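Long-range contacts in cell division control protein Cdc48 (Mycobacterium smegmatis, PDB 5E7P), which binds adenine nucleotides at two AAA-type ATPase modules and probably hydrolyses ATP: residues L523-P528 / L648-P653; S609-L614 / D636-R641; E586-A591 / G627-P632. One frame throughout, in Å; residues are numbered along the deposited sequence.

Contact 1. Residues L523-P528 / L648-P653; sequences LLYGPP and LVFVEP. With ADP (adenosine-5'-diphosphate), chain D.
Tyr525 lies across the strand of Leu648, Val649 and Phe650, with its ring turned toward them. Its CG sits between the backbone N and the carbonyl carbon (chi1 60°), which tips the ring over the neighbouring backbone. Phe650 CA lies over one ring face, 4.1 Å from the centroid of the Tyr525 ring, in a CH-pi contact. Val649 O sits above the same face, offset toward the rim. Leu648 meets the ring by its CB, in plane at the edge, while its CG is 3.8 Å from Tyr525 CE1. The Tyr525 and Phe650 rings are nearly parallel, at 25°, but slid apart so that they barely overlap. Tyr525 CE2 approaches Phe650 CD1 at 3.6 Å.

The two strands are parallel neighbours in the five-stranded parallel sheet of an AAA module, and 645-650 is an outermost strand of that sheet in this chain. The chain beyond Tyr525 starts the P-loop, whose sequence begins Gly526-Pro527-Pro528. Pro528 CA is 3.6 Å from O1B of the bound ADP.

Three backbone hydrogen bonds join the segments. Val649 N donates to Leu523 O, and Val649 O accepts from Tyr525 N. The last, just past the strand end, runs from Val651 N to Tyr525 O at 2.9 Å. On the other face of the sheet Val649 CG1 meets Leu524 CD1 at 3.6 Å, and Val651 CG2 touches the same methyl. Helix 491-506 packs here through Leu497 and Thr493. On the tyrosine side Phe741 meets the Tyr525 ring edge-to-face.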
loop_
_atom_site.group_PDB
_atom_site.type_symbol
_atom_site.label_atom_id
_atom_site.label_comp_id
_atom_site.label_asym_id
_atom_site.label_seq_id
_atom_site.Cartn_x
_atom_site.Cartn_y
_atom_site.Cartn_z
ATOM N N LEU A 523 23.148 3.664 9.427
ATOM C CA LEU A 523 22.512 3.223 10.662
ATOM C C LEU A 523 21.764 4.380 11.311
ATOM O O LEU A 523 22.368 5.335 11.796
ATOM C CB LEU A 523 23.527 2.648 11.648
ATOM C CG LEU A 523 22.877 2.229 12.974
ATOM C CD1 LEU A 523 21.942 1.048 12.769
ATOM C CD2 LEU A 523 23.913 1.923 14.043
ATOM N N LEU A 524 20.441 4.283 11.311
ATOM C CA LEU A 524 19.590 5.312 11.881
ATOM C C LEU A 524 19.160 4.876 13.278
ATOM O O LEU A 524 18.576 3.808 13.444
ATOM C CB LEU A 524 18.368 5.507 10.987
ATOM C CG LEU A 524 17.572 6.802 11.113
ATOM C CD1 LEU A 524 18.446 7.997 10.814
ATOM C CD2 LEU A 524 16.409 6.762 10.156
ATOM N N TYR A 525 19.459 5.687 14.286
ATOM C CA TYR A 525 19.153 5.306 15.663
ATOM C C TYR A 525 18.730 6.487 16.530
ATOM O O TYR A 525 19.280 7.585 16.428
ATOM C CB TYR A 525 20.342 4.581 16.303
ATOM C CG TYR A 525 21.605 5.413 16.363
ATOM C CD1 TYR A 525 22.507 5.417 15.306
ATOM C CD2 TYR A 525 21.891 6.196 17.472
ATOM C CE1 TYR A 525 23.657 6.176 15.355
ATOM C CE2 TYR A 525 23.036 6.958 17.529
ATOM C CZ TYR A 525 23.917 6.945 16.467
ATOM O OH TYR A 525 25.063 7.704 16.519
ATOM N N GLY A 526 17.748 6.245 17.389
ATOM C CA GLY A 526 17.286 7.252 18.324
ATOM C C GLY A 526 16.329 6.657 19.335
ATOM O O GLY A 526 15.939 5.497 19.208
ATOM N N PRO A 527 15.946 7.446 20.350
ATOM C CA PRO A 527 14.973 7.003 21.353
ATOM C C PRO A 527 13.607 6.781 20.713
ATOM O O PRO A 527 13.320 7.392 19.682
ATOM C CB PRO A 527 14.924 8.177 22.335
ATOM C CG PRO A 527 15.377 9.355 21.544
ATOM C CD PRO A 527 16.386 8.833 20.575
ATOM N N PRO A 528 12.779 5.908 21.308
ATOM C CA PRO A 528 11.463 5.565 20.754
ATOM C C PRO A 528 10.552 6.780 20.606
ATOM O O PRO A 528 10.681 7.749 21.356
ATOM C CB PRO A 528 10.882 4.607 21.801
ATOM C CG PRO A 528 12.067 4.046 22.501
ATOM C CD PRO A 528 13.065 5.159 22.544
ATOM N N LEU A 648 26.595 6.825 10.630
ATOM C CA LEU A 648 25.766 6.845 11.829
ATOM C C LEU A 648 24.953 8.129 11.936
ATOM O O LEU A 648 25.501 9.201 12.187
ATOM C CB LEU A 648 26.634 6.680 13.078
ATOM C CG LEU A 648 26.856 5.265 13.617
ATOM C CD1 LEU A 648 27.404 4.326 12.545
ATOM C CD2 LEU A 648 27.786 5.307 14.823
ATOM N N VAL A 649 23.644 8.016 11.742
ATOM C CA VAL A 649 22.757 9.162 11.892
ATOM C C VAL A 649 21.952 9.041 13.181
ATOM O O VAL A 649 21.121 8.143 13.327
ATOM C CB VAL A 649 21.790 9.302 10.705
ATOM C CG1 VAL A 649 20.937 10.554 10.867
ATOM C CG2 VAL A 649 22.555 9.339 9.391
ATOM N N PHE A 650 22.208 9.949 14.116
ATOM C CA PHE A 650 21.484 9.971 15.381
ATOM C C PHE A 650 20.268 10.889 15.300
ATOM O O PHE A 650 20.390 12.072 14.985
ATOM C CB PHE A 650 22.408 10.402 16.525
ATOM C CG PHE A 650 21.692 10.654 17.823
ATOM C CD1 PHE A 650 20.817 9.715 18.343
ATOM C CD2 PHE A 650 21.906 11.824 18.531
ATOM C CE1 PHE A 650 20.159 9.947 19.537
ATOM C CE2 PHE A 650 21.253 12.060 19.727
ATOM C CZ PHE A 650 20.380 11.120 20.230
ATOM N N VAL A 651 19.095 10.328 15.573
ATOM C CA VAL A 651 17.864 11.103 15.610
ATOM C C VAL A 651 17.619 11.605 17.027
ATOM O O VAL A 651 17.217 10.842 17.908
ATOM C CB VAL A 651 16.654 10.269 15.144
ATOM C CG1 VAL A 651 15.371 11.082 15.249
ATOM C CG2 VAL A 651 16.868 9.773 13.720
ATOM N N GLU A 652 17.880 12.891 17.241
ATOM C CA GLU A 652 17.686 13.520 18.541
ATOM C C GLU A 652 16.215 13.530 18.931
ATOM O O GLU A 652 15.341 13.571 18.065
ATOM C CB GLU A 652 18.206 14.961 18.510
ATOM C CG GLU A 652 19.718 15.093 18.466
ATOM C CD GLU A 652 20.328 15.264 19.847
ATOM O OE1 GLU A 652 19.564 15.334 20.835
ATOM O OE2 GLU A 652 21.574 15.332 19.943
ATOM N N PRO A 653 15.934 13.486 20.242
ATOM C CA PRO A 653 14.573 13.756 20.707
ATOM C C PRO A 653 14.250 15.216 20.425
ATOM O O PRO A 653 15.147 16.057 20.517
ATOM C CB PRO A 653 14.661 13.509 22.214
ATOM C CG PRO A 653 16.101 13.696 22.551
ATOM C CD PRO A 653 16.858 13.204 21.354
HETATM P PB ADP D . 10.139 4.158 17.044
HETATM O O1B ADP D . 9.279 4.142 18.285
HETATM O O2B ADP D . 10.510 2.776 16.564
HETATM O O3B ADP D . 11.301 5.124 17.107
HETATM P PA ADP D . 8.971 6.250 15.468
HETATM O O1A ADP D . 9.885 7.105 16.313
HETATM O O2A ADP D . 9.050 6.314 13.967
HETATM O O3A ADP D . 9.135 4.703 15.899
HETATM O "O5'" ADP D . 7.457 6.630 15.860
HETATM C "C5'" ADP D . 6.348 6.090 15.145
HETATM C "C4'" ADP D . 5.136 6.994 15.354
HETATM O "O4'" ADP D . 5.508 8.195 16.037
HETATM C "C3'" ADP D . 4.521 7.412 14.029
HETATM O "O3'" ADP D . 3.341 6.654 13.754
HETATM C "C2'" ADP D . 4.187 8.882 14.184
HETATM O "O2'" ADP D . 2.771 9.059 14.300
HETATM C "C1'" ADP D . 4.868 9.341 15.464
HETATM N N9 ADP D . 5.892 10.349 15.101
HETATM C C8 ADP D . 7.218 10.212 15.288
HETATM N N7 ADP D . 7.893 11.303 14.848
HETATM C C5 ADP D . 6.987 12.169 14.364
HETATM C C6 ADP D . 7.028 13.515 13.748
HETATM N N6 ADP D . 8.205 14.157 13.562
HETATM N N1 ADP D . 5.854 14.075 13.380
HETATM C C2 ADP D . 4.684 13.435 13.561
HETATM N N3 ADP D . 4.570 12.213 14.114
HETATM C C4 ADP D . 5.667 11.537 14.532
#

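Contact 2. Residues S609-L614 / D636-R641; sequences SLLTEL and DPALLR
Leu611 on the helix of residues 609-614 and Leu639 in the 3-10 segment 637-639 bring their CA atoms to 6.8 Å, and no hydrogen bond joins the two segments. Contact is made by side chains, with Leu639 as the common partner. Its two methyls are shared out between three leucines of the helix. Leu639 CD1 is 3.6 Å from Leu614 CD1 and 3.9 Å from Leu610 CD2, so it touches residues one helical turn apart. Both of these side chains cross Leu639 at about a right angle. Leu639 CD2 meets Leu611 CD2 at 3.6 Å, in a more oblique approach.

Leu611 has CG anti to the carbonyl carbon (chi1 -64°), which carries CD1 and CD2 to the turn, where they meet Ala638 and Leu639. Its CD1 faces Ala638 CB at 4.1 Å, and its CD2 also lies by Ala638 O. That carbonyl is satisfied by Arg644 NH1. Phe571 of helix 563-576 also packs on Leu610.

The turn is thus packed on helix 602-617 mainly by apolar side chains. It carries the sequence Asp-Pro-Ala-Leu-Leu-Arg, which fits the second region of homology of classical AAA ATPases.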
loop_
_atom_site.group_PDB
_atom_site.type_symbol
_atom_site.label_atom_id
_atom_site.label_comp_id
_atom_site.label_asym_id
_atom_site.label_seq_id
_atom_site.Cartn_x
_atom_site.Cartn_y
_atom_site.Cartn_z
ATOM N N SER A 609 25.531 -14.236 6.720
ATOM C CA SER A 609 24.914 -14.019 5.418
ATOM C C SER A 609 24.636 -12.535 5.219
ATOM O O SER A 609 24.798 -12.005 4.121
ATOM C CB SER A 609 23.617 -14.820 5.291
ATOM O OG SER A 609 23.034 -14.644 4.011
ATOM N N LEU A 610 24.223 -11.871 6.294
ATOM C CA LEU A 610 23.940 -10.442 6.252
ATOM C C LEU A 610 25.198 -9.642 5.911
ATOM O O LEU A 610 25.176 -8.779 5.031
ATOM C CB LEU A 610 23.356 -9.975 7.585
ATOM C CG LEU A 610 22.853 -8.534 7.631
ATOM C CD1 LEU A 610 21.885 -8.283 6.488
ATOM C CD2 LEU A 610 22.193 -8.246 8.972
ATOM N N LEU A 611 26.293 -9.943 6.605
ATOM C CA LEU A 611 27.580 -9.305 6.342
ATOM C C LEU A 611 27.999 -9.518 4.892
ATOM O O LEU A 611 28.503 -8.603 4.240
ATOM C CB LEU A 611 28.654 -9.859 7.281
ATOM C CG LEU A 611 28.452 -9.586 8.773
ATOM C CD1 LEU A 611 29.502 -10.302 9.607
ATOM C CD2 LEU A 611 28.484 -8.093 9.039
ATOM N N THR A 612 27.780 -10.733 4.397
ATOM C CA THR A 612 28.097 -11.079 3.018
ATOM C C THR A 612 27.293 -10.229 2.042
ATOM O O THR A 612 27.836 -9.707 1.069
ATOM C CB THR A 612 27.821 -12.574 2.730
ATOM O OG1 THR A 612 28.587 -13.387 3.629
ATOM C CG2 THR A 612 28.187 -12.924 1.292
ATOM N N GLU A 613 25.997 -10.093 2.308
ATOM C CA GLU A 613 25.122 -9.303 1.449
ATOM C C GLU A 613 25.464 -7.815 1.510
ATOM O O GLU A 613 25.440 -7.124 0.490
ATOM C CB GLU A 613 23.654 -9.530 1.816
ATOM C CG GLU A 613 23.176 -10.954 1.588
ATOM C CD GLU A 613 23.384 -11.417 0.159
ATOM O OE1 GLU A 613 24.232 -12.308 -0.064
ATOM O OE2 GLU A 613 22.695 -10.894 -0.743
ATOM N N LEU A 614 25.784 -7.326 2.704
ATOM C CA LEU A 614 26.158 -5.925 2.873
ATOM C C LEU A 614 27.421 -5.597 2.087
ATOM O O LEU A 614 27.568 -4.491 1.562
ATOM C CB LEU A 614 26.360 -5.588 4.351
ATOM C CG LEU A 614 25.099 -5.533 5.216
ATOM C CD1 LEU A 614 25.465 -5.270 6.657
ATOM C CD2 LEU A 614 24.138 -4.470 4.711
ATOM N N ASP A 636 25.686 -6.440 16.507
ATOM C CA ASP A 636 27.024 -6.975 16.283
ATOM C C ASP A 636 27.885 -5.907 15.605
ATOM O O ASP A 636 27.577 -5.474 14.494
ATOM C CB ASP A 636 26.943 -8.235 15.416
ATOM C CG ASP A 636 28.304 -8.850 15.139
ATOM O OD1 ASP A 636 29.239 -8.633 15.937
ATOM O OD2 ASP A 636 28.436 -9.564 14.123
ATOM N N PRO A 637 28.962 -5.472 16.285
ATOM C CA PRO A 637 29.869 -4.409 15.824
ATOM C C PRO A 637 30.387 -4.598 14.398
ATOM O O PRO A 637 30.751 -3.616 13.747
ATOM C CB PRO A 637 31.030 -4.493 16.817
ATOM C CG PRO A 637 30.408 -5.012 18.061
ATOM C CD PRO A 637 29.353 -5.985 17.610
ATOM N N ALA A 638 30.417 -5.838 13.921
ATOM C CA ALA A 638 30.853 -6.124 12.558
ATOM C C ALA A 638 29.935 -5.474 11.521
ATOM O O ALA A 638 30.328 -5.277 10.373
ATOM C CB ALA A 638 30.931 -7.624 12.332
ATOM N N LEU A 639 28.713 -5.152 11.936
ATOM C CA LEU A 639 27.744 -4.472 11.081
ATOM C C LEU A 639 28.136 -3.016 10.845
ATOM O O LEU A 639 27.715 -2.404 9.865
ATOM C CB LEU A 639 26.352 -4.509 11.722
ATOM C CG LEU A 639 25.379 -5.663 11.457
ATOM C CD1 LEU A 639 24.680 -5.476 10.128
ATOM C CD2 LEU A 639 26.066 -7.018 11.516
ATOM N N LEU A 640 28.940 -2.466 11.749
ATOM C CA LEU A 640 29.206 -1.030 11.759
ATOM C C LEU A 640 30.568 -0.666 11.172
ATOM O O LEU A 640 30.983 0.491 11.223
ATOM C CB LEU A 640 29.085 -0.480 13.184
ATOM C CG LEU A 640 27.808 -0.856 13.939
ATOM C CD1 LEU A 640 27.727 -0.129 15.271
ATOM C CD2 LEU A 640 26.574 -0.571 13.094
ATOM N N ARG A 641 31.257 -1.654 10.617
ATOM C CA ARG A 641 32.570 -1.429 10.024
ATOM C C ARG A 641 32.442 -0.771 8.651
ATOM O O ARG A 641 31.399 -0.887 8.005
ATOM C CB ARG A 641 33.336 -2.751 9.932
ATOM C CG ARG A 641 33.648 -3.358 11.291
ATOM C CD ARG A 641 34.273 -4.733 11.169
ATOM N NE ARG A 641 34.456 -5.350 12.479
ATOM C CZ ARG A 641 34.835 -6.610 12.670
ATOM N NH1 ARG A 641 35.073 -7.401 11.630
ATOM N NH2 ARG A 641 34.971 -7.081 13.904
#

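Contact 3. Residues E586-A591 / G627-P632; sequences EIDALA and GATNRP
Ile587 N donates to Ala628 O at 3.0 Å, in a nearly straight bond with an angle of 168° at the hydrogen. This ties the first turn of helix 587-590 to the end of strand 623-629. Glu586 N is also close to Ala628 O, but its angle is too poor for a hydrogen bond. Glu586 holds the N-cap position, and its O accepts from Ala589 N. Its CB points away from the strand. Its OE2 forms a salt bridge with Lys551 and a hydrogen bond with Ser553.

Thr629 OG1 acts both as donor and as acceptor. It donates a weak hydrogen bond to Asp588 OD1 (3.0 Å). It accepts from Arg631 N at 2.9 Å, which makes an ST turn just after the strand. Thr629 OG1 stands anti to its own backbone N (chi1 -180°), and Asp588 CG lies between its backbone N and carbonyl carbon (chi1 55°); the two groups face each other across the contact. Asp588 CB also lies 3.8 Å from Arg631 O.

Ile587 provides the apolar part. Its CG2 branch is 3.8 Å from Thr629 CB. The side chain also packs on Leu523 and Ile635.

Glu586 follows Asp585 at the end of strand 580-585, in a sequence that fits the Walker B motif of AAA ATPases. Asn630, next to Thr629, binds ADP and probably corresponds to sensor 1 of AAA ATPases. The polar network therefore couples the backbone after Walker B to the turn holding Asn630. Its firm element is the bond from Ile587 N, while the Asp588 bond probably adds less.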
loop_
_atom_site.group_PDB
_atom_site.type_symbol
_atom_site.label_atom_id
_atom_site.label_comp_id
_atom_site.label_asym_id
_atom_site.label_seq_id
_atom_site.Cartn_x
_atom_site.Cartn_y
_atom_site.Cartn_z
ATOM N N GLU A 586 14.517 -2.406 12.988
ATOM C CA GLU A 586 14.855 -3.226 14.148
ATOM C C GLU A 586 16.038 -4.138 13.833
ATOM O O GLU A 586 15.981 -5.353 14.024
ATOM C CB GLU A 586 13.644 -4.032 14.624
ATOM C CG GLU A 586 13.709 -4.422 16.092
ATOM C CD GLU A 586 12.495 -5.216 16.541
ATOM O OE1 GLU A 586 12.454 -5.621 17.724
ATOM O OE2 GLU A 586 11.586 -5.436 15.711
ATOM N N ILE A 587 17.106 -3.524 13.338
ATOM C CA ILE A 587 18.300 -4.232 12.890
ATOM C C ILE A 587 19.001 -4.968 14.040
ATOM O O ILE A 587 19.779 -5.893 13.812
ATOM C CB ILE A 587 19.277 -3.248 12.175
ATOM C CG1 ILE A 587 20.476 -3.980 11.562
ATOM C CG2 ILE A 587 19.726 -2.149 13.123
ATOM C CD1 ILE A 587 20.112 -4.933 10.450
ATOM N N ASP A 588 18.709 -4.571 15.275
ATOM C CA ASP A 588 19.294 -5.230 16.440
ATOM C C ASP A 588 18.762 -6.652 16.627
ATOM O O ASP A 588 19.475 -7.533 17.111
ATOM C CB ASP A 588 19.067 -4.407 17.711
ATOM C CG ASP A 588 17.602 -4.091 17.949
ATOM O OD1 ASP A 588 16.945 -3.553 17.031
ATOM O OD2 ASP A 588 17.107 -4.388 19.058
ATOM N N ALA A 589 17.509 -6.875 16.244
ATOM C CA ALA A 589 16.919 -8.207 16.334
ATOM C C ALA A 589 17.422 -9.084 15.192
ATOM O O ALA A 589 17.635 -10.283 15.361
ATOM C CB ALA A 589 15.401 -8.123 16.316
ATOM N N LEU A 590 17.613 -8.471 14.030
ATOM C CA LEU A 590 18.078 -9.188 12.851
ATOM C C LEU A 590 19.533 -9.615 13.018
ATOM O O LEU A 590 19.931 -10.686 12.554
ATOM C CB LEU A 590 17.916 -8.314 11.605
ATOM C CG LEU A 590 17.572 -8.999 10.280
ATOM C CD1 LEU A 590 17.004 -7.985 9.299
ATOM C CD2 LEU A 590 18.784 -9.691 9.681
ATOM N N ALA A 591 20.323 -8.778 13.685
ATOM C CA ALA A 591 21.737 -9.075 13.904
ATOM C C ALA A 591 22.215 -8.666 15.297
ATOM O O ALA A 591 22.921 -7.669 15.447
ATOM C CB ALA A 591 22.591 -8.410 12.833
ATOM N N GLY A 627 19.746 0.615 8.101
ATOM C CA GLY A 627 19.264 -0.063 9.289
ATOM C C GLY A 627 18.778 0.925 10.336
ATOM O O GLY A 627 19.353 2.006 10.497
ATOM N N ALA A 628 17.717 0.553 11.048
ATOM C CA ALA A 628 17.169 1.391 12.112
ATOM C C ALA A 628 17.052 0.616 13.417
ATOM O O ALA A 628 16.744 -0.575 13.415
ATOM C CB ALA A 628 15.816 1.964 11.706
ATOM N N THR A 629 17.299 1.295 14.531
ATOM C CA THR A 629 17.213 0.654 15.838
ATOM C C THR A 629 17.097 1.666 16.976
ATOM O O THR A 629 17.575 2.792 16.866
ATOM C CB THR A 629 18.438 -0.239 16.098
ATOM O OG1 THR A 629 18.316 -0.857 17.385
ATOM C CG2 THR A 629 19.719 0.586 16.046
ATOM N N ASN A 630 16.459 1.257 18.067
ATOM C CA ASN A 630 16.423 2.072 19.276
ATOM C C ASN A 630 17.580 1.712 20.200
ATOM O O ASN A 630 17.879 2.434 21.151
ATOM C CB ASN A 630 15.093 1.908 20.017
ATOM C CG ASN A 630 13.899 2.352 19.185
ATOM O OD1 ASN A 630 13.768 3.530 18.841
ATOM N ND2 ASN A 630 13.020 1.408 18.863
ATOM N N ARG A 631 18.228 0.586 19.910
ATOM C CA ARG A 631 19.338 0.094 20.723
ATOM C C ARG A 631 20.517 -0.339 19.855
ATOM O O ARG A 631 20.678 -1.526 19.573
ATOM C CB ARG A 631 18.882 -1.082 21.591
ATOM C CG ARG A 631 17.752 -0.757 22.553
ATOM C CD ARG A 631 18.179 0.271 23.584
ATOM N NE ARG A 631 19.309 -0.190 24.386
ATOM C CZ ARG A 631 19.202 -0.991 25.442
ATOM N NH1 ARG A 631 18.011 -1.432 25.824
ATOM N NH2 ARG A 631 20.286 -1.357 26.112
ATOM N N PRO A 632 21.351 0.624 19.435
ATOM C CA PRO A 632 22.496 0.350 18.557
ATOM C C PRO A 632 23.578 -0.488 19.234
ATOM O O PRO A 632 24.331 -1.182 18.549
ATOM C CB PRO A 632 23.032 1.750 18.239
ATOM C CG PRO A 632 22.593 2.590 19.382
ATOM C CD PRO A 632 21.250 2.053 19.776
#

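How the contacts relate
Going from the N terminus, strand 521-525 supplies the first side of contact 1, which closes only when the chain returns at 648-653. Contacts 2 and 3 are both nested inside that loop. Segment 586-591 comes next, then 609-614, then 627-632, which closes contact 3, and then 636-641, which closes contact 2. Contacts 2 and 3 thus cross. Contacts 1 and 3 meet in the sheet, where strand 623-629 pairs with 521-525. Contacts 2 and 3 meet where Ala591 O probably accepts from Asp636 N. Contact 1 touches contact 2 through Leu523 and Leu640. Together they join the parallel sheet, helices 587-590 and 602-617, and the loop before strand 645-650.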